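Local atomic coordinates of signal recognition 54 kDa protein (Pyrococcus furiosus, PDB entry 3DM5), a protein that belongs to the SRP54 family of the signal recognition particle, joining a helical bundle, a P-loop nucleotide-binding domain and a signal-peptide-binding domain in one chain. Residues E318-E321 and R322-G326; S21-D24 and E25-K29; G222-G225 and Q226-N230. One frame throughout, in Å; residues are numbered along the deposited sequence.

Contact 1: residues E318-E321 and R322-G326; sequences EDIE and RFLRG
I320 and L324 stand one turn apart in the last turns of helix 313-324, where the ladder of i to i+4 backbone bonds runs out. The L324 N to I320 O bond, 3.0 Å with an N-H...O angle of 152°, is met nearly along the C=O axis. One step further the bond from R325 N to E321 O has stretched to 3.4 Å and is weak, in keeping with R325 being the first residue to leave helical phi/psi. On the apolar side I320 CG2 approaches L324 CD2 at 4.4 Å; I320 also touches S435, and L324 touches M429. F323 turns one ring face to the preceding backbone: D319 O lies above it, offset toward the rim and 3.3 Å from F323 CD1, while I320 CA makes an off-centre CH-pi contact 4.3 Å from the F323 ring centroid. F328, in the loop that follows, meets this buried ring edge-to-face, and F426 of helix 409-427 packs on it too, which places the helix end against the signal-peptide-binding region. D319 and R322 lie side by side on another flank, pointing the same way. D319 OD1 sits in the guanidinium plane, at its edge, yet 3.7 Å from R322 NH2, a long salt bridge with the two planes 71° apart; D332 offers R322 a second, weak ion pair. R325, its chain extended from CG to NE, folds back along the helix and lays one face of its guanidinium over E321 O. Its NH1 comes within 2.9 Å of E321 O, but the angle is too poor for a hydrogen bond. E321 OE2 stays 4.2 Å from R325 NH2, beyond salt-bridge range, whereas the carboxylate of E318 is engaged by K77 of the second subunit.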
loop_
_atom_site.group_PDB
_atom_site.type_symbol
_atom_site.label_atom_id
_atom_site.label_comp_id
_atom_site.label_asym_id
_atom_site.label_seq_id
_atom_site.Cartn_x
_atom_site.Cartn_y
_atom_site.Cartn_z
ATOM N N GLU A 318 -3.166 15.823 34.643
ATOM C CA GLU A 318 -2.469 17.093 34.498
ATOM C C GLU A 318 -3.364 18.162 33.893
ATOM O O GLU A 318 -3.146 19.350 34.096
ATOM C CB GLU A 318 -1.207 16.930 33.660
ATOM C CG GLU A 318 -0.414 18.213 33.519
ATOM C CD GLU A 318 1.065 18.019 33.800
ATOM O OE1 GLU A 318 1.638 17.019 33.320
ATOM O OE2 GLU A 318 1.656 18.868 34.503
ATOM N N ASP A 319 -4.370 17.733 33.143
ATOM C CA ASP A 319 -5.353 18.662 32.593
ATOM C C ASP A 319 -6.092 19.314 33.736
ATOM O O ASP A 319 -6.217 20.538 33.803
ATOM C CB ASP A 319 -6.373 17.922 31.733
ATOM C CG ASP A 319 -5.927 17.761 30.303
ATOM O OD1 ASP A 319 -4.773 18.139 29.988
ATOM O OD2 ASP A 319 -6.739 17.251 29.500
ATOM N N ILE A 320 -6.587 18.453 34.621
ATOM C CA ILE A 320 -7.320 18.841 35.809
ATOM C C ILE A 320 -6.488 19.692 36.773
ATOM O O ILE A 320 -6.985 20.674 37.317
ATOM C CB ILE A 320 -7.856 17.591 36.522
ATOM C CG1 ILE A 320 -8.993 16.973 35.696
ATOM C CG2 ILE A 320 -8.316 17.929 37.929
ATOM C CD1 ILE A 320 -9.198 15.475 35.912
ATOM N N GLU A 321 -5.226 19.334 36.978
ATOM C CA GLU A 321 -4.373 20.137 37.850
ATOM C C GLU A 321 -4.247 21.558 37.327
ATOM O O GLU A 321 -4.060 22.497 38.101
ATOM C CB GLU A 321 -2.999 19.498 38.044
ATOM C CG GLU A 321 -3.019 18.354 39.039
ATOM C CD GLU A 321 -1.673 17.687 39.196
ATOM O OE1 GLU A 321 -1.195 17.080 38.211
ATOM O OE2 GLU A 321 -1.102 17.760 40.306
ATOM N N ARG A 322 -4.358 21.708 36.009
ATOM C CA ARG A 322 -4.383 23.029 35.381
ATOM C C ARG A 322 -5.665 23.763 35.762
ATOM O O ARG A 322 -5.655 24.983 35.959
ATOM C CB ARG A 322 -4.306 22.934 33.854
ATOM C CG ARG A 322 -2.900 22.798 33.263
ATOM C CD ARG A 322 -2.960 22.936 31.733
ATOM N NE ARG A 322 -3.979 22.065 31.135
ATOM C CZ ARG A 322 -5.223 22.447 30.823
ATOM N NH1 ARG A 322 -5.621 23.700 31.043
ATOM N NH2 ARG A 322 -6.075 21.578 30.286
ATOM N N PHE A 323 -6.770 23.027 35.853
ATOM C CA PHE A 323 -8.046 23.630 36.218
ATOM C C PHE A 323 -7.999 24.133 37.657
ATOM O O PHE A 323 -8.537 25.198 37.968
ATOM C CB PHE A 323 -9.199 22.633 36.063
ATOM C CG PHE A 323 -9.363 22.093 34.666
ATOM C CD1 PHE A 323 -8.719 22.689 33.592
ATOM C CD2 PHE A 323 -10.186 20.999 34.423
ATOM C CE1 PHE A 323 -8.877 22.188 32.308
ATOM C CE2 PHE A 323 -10.353 20.503 33.144
ATOM C CZ PHE A 323 -9.693 21.099 32.086
ATOM N N LEU A 324 -7.348 23.359 38.524
ATOM C CA LEU A 324 -7.246 23.681 39.946
ATOM C C LEU A 324 -6.574 25.024 40.162
ATOM O O LEU A 324 -6.936 25.773 41.068
ATOM C CB LEU A 324 -6.484 22.588 40.697
ATOM C CG LEU A 324 -7.092 21.187 40.585
ATOM C CD1 LEU A 324 -6.466 20.234 41.597
ATOM C CD2 LEU A 324 -8.609 21.235 40.744
ATOM N N ARG A 325 -5.590 25.325 39.323
ATOM C CA ARG A 325 -4.903 26.606 39.385
ATOM C C ARG A 325 -5.659 27.650 38.564
ATOM O O ARG A 325 -5.136 28.726 38.258
ATOM C CB ARG A 325 -3.460 26.461 38.897
ATOM C CG ARG A 325 -2.737 25.265 39.498
ATOM C CD ARG A 325 -1.326 25.111 38.950
ATOM N NE ARG A 325 -0.742 23.826 39.337
ATOM C CZ ARG A 325 -0.716 22.741 38.563
ATOM N NH1 ARG A 325 -1.231 22.775 37.336
ATOM N NH2 ARG A 325 -0.168 21.618 39.013
ATOM N N GLY A 326 -6.899 27.320 38.213
ATOM C CA GLY A 326 -7.768 28.246 37.503
ATOM C C GLY A 326 -7.484 28.405 36.018
ATOM O O GLY A 326 -8.124 29.214 35.348
#

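Contact 2: residues S21-D24 and E25-K29; sequences SSVD and EALIK
D24 and L27 cross at about a right angle where the chain turns into helix 25-41, and the D24 carboxylate caps the first turn. Its OD1 accepts from L27 N at 3.0 Å, with an N-H...O angle of 141°. The amide comes to OD1 from the anti side, 34° out of the carboxylate plane, so the bond is neither straight nor flat. The first torsion explains the reach: at chi1 47° CG lies between the backbone N and the carbonyl carbon of D24, which swings the carboxylate toward the start of the helix. L27 N also has a weak, longer bond to D24 O at 3.4 Å, so two oxygens of one residue share this donor. OD1 further rests against the side of L27, 3.3 Å from its CB.

V23 slants across both L27 and I28, and its two methyls divide the work. CG2 meets the L27 branch CD2 at 3.9 Å, a methyl that also lies 3.6 Å from S22 O. The other methyl, CG1, reaches forward to I28 CD1 at 4.2 Å, while I28 CG1 lies 3.3 Å from D24 O. Beyond this pair, V23 touches K72, and the buried I28 packs on A60, L61 and I75, side chains of helices 46-62 and 71-86. With D24 as N-cap, the V23-I28 pair joins the residue before the cap to the fourth residue of the helix. This is the hydrophobic staple, set here beside an aspartate N-cap at the loop between the first two helices of the SRP54 helical bundle.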
loop_
_atom_site.group_PDB
_atom_site.type_symbol
_atom_site.label_atom_id
_atom_site.label_comp_id
_atom_site.label_asym_id
_atom_site.label_seq_id
_atom_site.Cartn_x
_atom_site.Cartn_y
_atom_site.Cartn_z
ATOM N N SER A 21 -26.380 7.183 7.687
ATOM C CA SER A 21 -27.412 8.131 8.089
ATOM C C SER A 21 -28.799 7.521 7.892
ATOM O O SER A 21 -29.676 7.674 8.736
ATOM C CB SER A 21 -27.272 9.453 7.326
ATOM O OG SER A 21 -27.531 9.286 5.942
ATOM N N SER A 22 -28.989 6.813 6.785
ATOM C CA SER A 22 -30.229 6.073 6.576
ATOM C C SER A 22 -30.028 4.983 5.541
ATOM O O SER A 22 -29.067 5.016 4.776
ATOM C CB SER A 22 -31.352 7.008 6.127
ATOM O OG SER A 22 -31.170 7.425 4.782
ATOM N N VAL A 23 -30.952 4.029 5.505
ATOM C CA VAL A 23 -30.845 2.905 4.585
ATOM C C VAL A 23 -31.721 3.074 3.343
ATOM O O VAL A 23 -32.910 2.753 3.352
ATOM C CB VAL A 23 -31.166 1.578 5.293
ATOM C CG1 VAL A 23 -31.041 0.415 4.328
ATOM C CG2 VAL A 23 -30.242 1.393 6.488
ATOM N N ASP A 24 -31.122 3.591 2.275
ATOM C CA ASP A 24 -31.799 3.682 0.985
ATOM C C ASP A 24 -31.212 2.662 0.016
ATOM O O ASP A 24 -30.379 1.843 0.396
ATOM C CB ASP A 24 -31.689 5.093 0.402
ATOM C CG ASP A 24 -30.272 5.644 0.467
ATOM O OD1 ASP A 24 -29.331 4.842 0.659
ATOM O OD2 ASP A 24 -30.098 6.878 0.334
ATOM N N GLU A 25 -31.644 2.715 -1.236
ATOM C CA GLU A 25 -31.183 1.754 -2.229
ATOM C C GLU A 25 -29.729 2.034 -2.594
ATOM O O GLU A 25 -28.970 1.122 -2.922
ATOM C CB GLU A 25 -32.087 1.810 -3.461
ATOM C CG GLU A 25 -31.686 0.903 -4.594
ATOM C CD GLU A 25 -32.852 0.576 -5.509
ATOM O OE1 GLU A 25 -34.016 0.709 -5.063
ATOM O OE2 GLU A 25 -32.605 0.179 -6.669
ATOM N N ALA A 26 -29.342 3.300 -2.503
ATOM C CA ALA A 26 -27.981 3.723 -2.829
ATOM C C ALA A 26 -26.941 3.150 -1.857
ATOM O O ALA A 26 -25.799 2.862 -2.234
ATOM C CB ALA A 26 -27.906 5.251 -2.873
ATOM N N LEU A 27 -27.354 3.002 -0.602
ATOM C CA LEU A 27 -26.517 2.443 0.443
ATOM C C LEU A 27 -26.204 1.007 0.096
ATOM O O LEU A 27 -25.053 0.598 0.113
ATOM C CB LEU A 27 -27.253 2.477 1.778
ATOM C CG LEU A 27 -26.368 2.053 2.947
ATOM C CD1 LEU A 27 -25.149 2.947 3.010
ATOM C CD2 LEU A 27 -27.132 2.083 4.253
ATOM N N ILE A 28 -27.253 0.248 -0.211
ATOM C CA ILE A 28 -27.126 -1.141 -0.615
ATOM C C ILE A 28 -26.152 -1.276 -1.787
ATOM O O ILE A 28 -25.163 -2.003 -1.702
ATOM C CB ILE A 28 -28.491 -1.723 -1.065
ATOM C CG1 ILE A 28 -29.614 -1.383 -0.079
ATOM C CG2 ILE A 28 -28.386 -3.211 -1.311
ATOM C CD1 ILE A 28 -29.412 -1.916 1.284
ATOM N N LYS A 29 -26.442 -0.576 -2.880
ATOM C CA LYS A 29 -25.663 -0.714 -4.107
ATOM C C LYS A 29 -24.181 -0.510 -3.823
ATOM O O LYS A 29 -23.330 -1.158 -4.425
ATOM C CB LYS A 29 -26.170 0.229 -5.218
#

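Contact 3: residues G222-G225 and Q226-N230; sequences GTIG and QQAYN. With SO4 (sulfate ion), chain N.
Two donors of Q227 converge on the carbonyl of I224. The side-chain NE2 bonds to I224 O at 3.3 Å (N-H...O 147°), arriving in the carbonyl plane on a lone pair; the backbone Q227 N bond to I224 O, also 3.3 Å, is weak. Next along, A228 N reaches G225 O at 3.2 Å, straighter at 163° though from above the carbonyl plane.

These bonds carry the chain from strand 215-221 through a 3-10 turn into helix 228-237, a strand-loop-helix step of the P-loop NTPase fold. The chain bends at G225, whose phi is positive. Q226 is tied to the helical bundle: its N is hydrogen-bonded to D43, and its NE2, weakly, to N45.

Apolar contact comes from I224, whose CG1 lies between its backbone N and carbonyl carbon (chi1 75°). From there CD1 reaches the start of the helix, 3.8 Å from Q227 CB and 3.9 Å from A228 CB; A228 in turn packs on V262.

A sulfate ion, probably from the crystallisation liquor, takes a weak hydrogen bond at 3.4 Å from N230 ND2 to its O2; R33 NH1 of the third subunit also hydrogen-bonds to the ion.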
loop_
_atom_site.group_PDB
_atom_site.type_symbol
_atom_site.label_atom_id
_atom_site.label_comp_id
_atom_site.label_asym_id
_atom_site.label_seq_id
_atom_site.Cartn_x
_atom_site.Cartn_y
_atom_site.Cartn_z
ATOM N N GLY A 222 -3.770 -22.993 -0.100
ATOM C CA GLY A 222 -4.746 -21.940 -0.291
ATOM C C GLY A 222 -4.223 -20.707 -1.009
ATOM O O GLY A 222 -4.978 -19.805 -1.303
ATOM N N THR A 223 -2.934 -20.661 -1.297
ATOM C CA THR A 223 -2.395 -19.514 -2.003
ATOM C C THR A 223 -2.662 -19.633 -3.485
ATOM O O THR A 223 -2.340 -18.721 -4.244
ATOM C CB THR A 223 -0.886 -19.350 -1.792
ATOM O OG1 THR A 223 -0.203 -20.427 -2.443
ATOM C CG2 THR A 223 -0.540 -19.310 -0.294
ATOM N N ILE A 224 -3.245 -20.758 -3.898
ATOM C CA ILE A 224 -3.671 -20.923 -5.291
ATOM C C ILE A 224 -5.008 -20.243 -5.591
ATOM O O ILE A 224 -5.438 -20.179 -6.740
ATOM C CB ILE A 224 -3.693 -22.413 -5.732
ATOM C CG1 ILE A 224 -4.887 -23.163 -5.146
ATOM C CG2 ILE A 224 -2.412 -23.086 -5.335
ATOM C CD1 ILE A 224 -5.229 -24.430 -5.934
ATOM N N GLY A 225 -5.661 -19.710 -4.564
ATOM C CA GLY A 225 -6.911 -19.004 -4.785
ATOM C C GLY A 225 -7.973 -19.872 -5.435
ATOM O O GLY A 225 -8.190 -21.021 -5.044
ATOM N N GLN A 226 -8.638 -19.322 -6.442
ATOM C CA GLN A 226 -9.828 -19.956 -6.995
ATOM C C GLN A 226 -9.513 -21.198 -7.806
ATOM O O GLN A 226 -10.428 -21.899 -8.205
ATOM C CB GLN A 226 -10.606 -18.973 -7.861
ATOM C CG GLN A 226 -9.944 -18.666 -9.179
ATOM C CD GLN A 226 -10.796 -17.775 -10.042
ATOM O OE1 GLN A 226 -10.542 -16.568 -10.159
ATOM N NE2 GLN A 226 -11.841 -18.349 -10.627
ATOM N N GLN A 227 -8.227 -21.460 -8.058
ATOM C CA GLN A 227 -7.805 -22.673 -8.763
ATOM C C GLN A 227 -8.035 -23.932 -7.938
ATOM O O GLN A 227 -7.880 -25.040 -8.453
ATOM C CB GLN A 227 -6.325 -22.627 -9.148
ATOM C CG GLN A 227 -5.868 -21.373 -9.857
ATOM C CD GLN A 227 -4.380 -21.404 -10.168
ATOM O OE1 GLN A 227 -3.961 -22.053 -11.123
ATOM N NE2 GLN A 227 -3.573 -20.710 -9.354
ATOM N N ALA A 228 -8.392 -23.759 -6.665
ATOM C CA ALA A 228 -8.682 -24.894 -5.800
ATOM C C ALA A 228 -9.951 -25.607 -6.228
ATOM O O ALA A 228 -10.144 -26.779 -5.908
ATOM C CB ALA A 228 -8.798 -24.475 -4.346
ATOM N N TYR A 229 -10.826 -24.895 -6.924
ATOM C CA TYR A 229 -12.100 -25.459 -7.326
ATOM C C TYR A 229 -11.946 -26.803 -8.048
ATOM O O TYR A 229 -12.468 -27.822 -7.603
ATOM C CB TYR A 229 -12.861 -24.493 -8.224
ATOM C CG TYR A 229 -14.182 -25.054 -8.662
ATOM C CD1 TYR A 229 -15.308 -24.934 -7.850
ATOM C CD2 TYR A 229 -14.309 -25.734 -9.864
ATOM C CE1 TYR A 229 -16.539 -25.461 -8.233
ATOM C CE2 TYR A 229 -15.548 -26.266 -10.265
ATOM C CZ TYR A 229 -16.654 -26.122 -9.437
ATOM O OH TYR A 229 -17.879 -26.635 -9.794
ATOM N N ASN A 230 -11.228 -26.789 -9.163
ATOM C CA ASN A 230 -11.067 -27.979 -9.989
ATOM C C ASN A 230 -10.328 -29.116 -9.302
ATOM O O ASN A 230 -10.649 -30.278 -9.535
ATOM C CB ASN A 230 -10.439 -27.633 -11.344
ATOM C CG ASN A 230 -11.459 -27.066 -12.316
ATOM O OD1 ASN A 230 -12.598 -27.527 -12.373
ATOM N ND2 ASN A 230 -11.059 -26.058 -13.077
HETATM S S SO4 N . -8.511 -23.379 -13.142
HETATM O O1 SO4 N . -9.269 -23.405 -11.887
HETATM O O2 SO4 N . -7.915 -24.698 -13.364
HETATM O O3 SO4 N . -9.416 -23.005 -14.230
HETATM O O4 SO4 N . -7.413 -22.417 -13.090
#

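Overall arrangement
The three contacts follow one another along the chain as contact 2, contact 3 and contact 1, and none touches another. Contacts 2 and 3 have centres 34 Å apart, yet they are linked through the helical bundle: helix 25-41, opened by contact 2, leads into D43 and N45, which bond to Q226 in contact 3. In contact 3 the I224 side chain lies about 11 Å from a bound GDP. Contact 1 lies far out, 62 Å from contact 3 and 46 Å from contact 2 between centres, and on the opposite side of the chain's centre from contact 3, in keeping with an elongated, multidomain molecule.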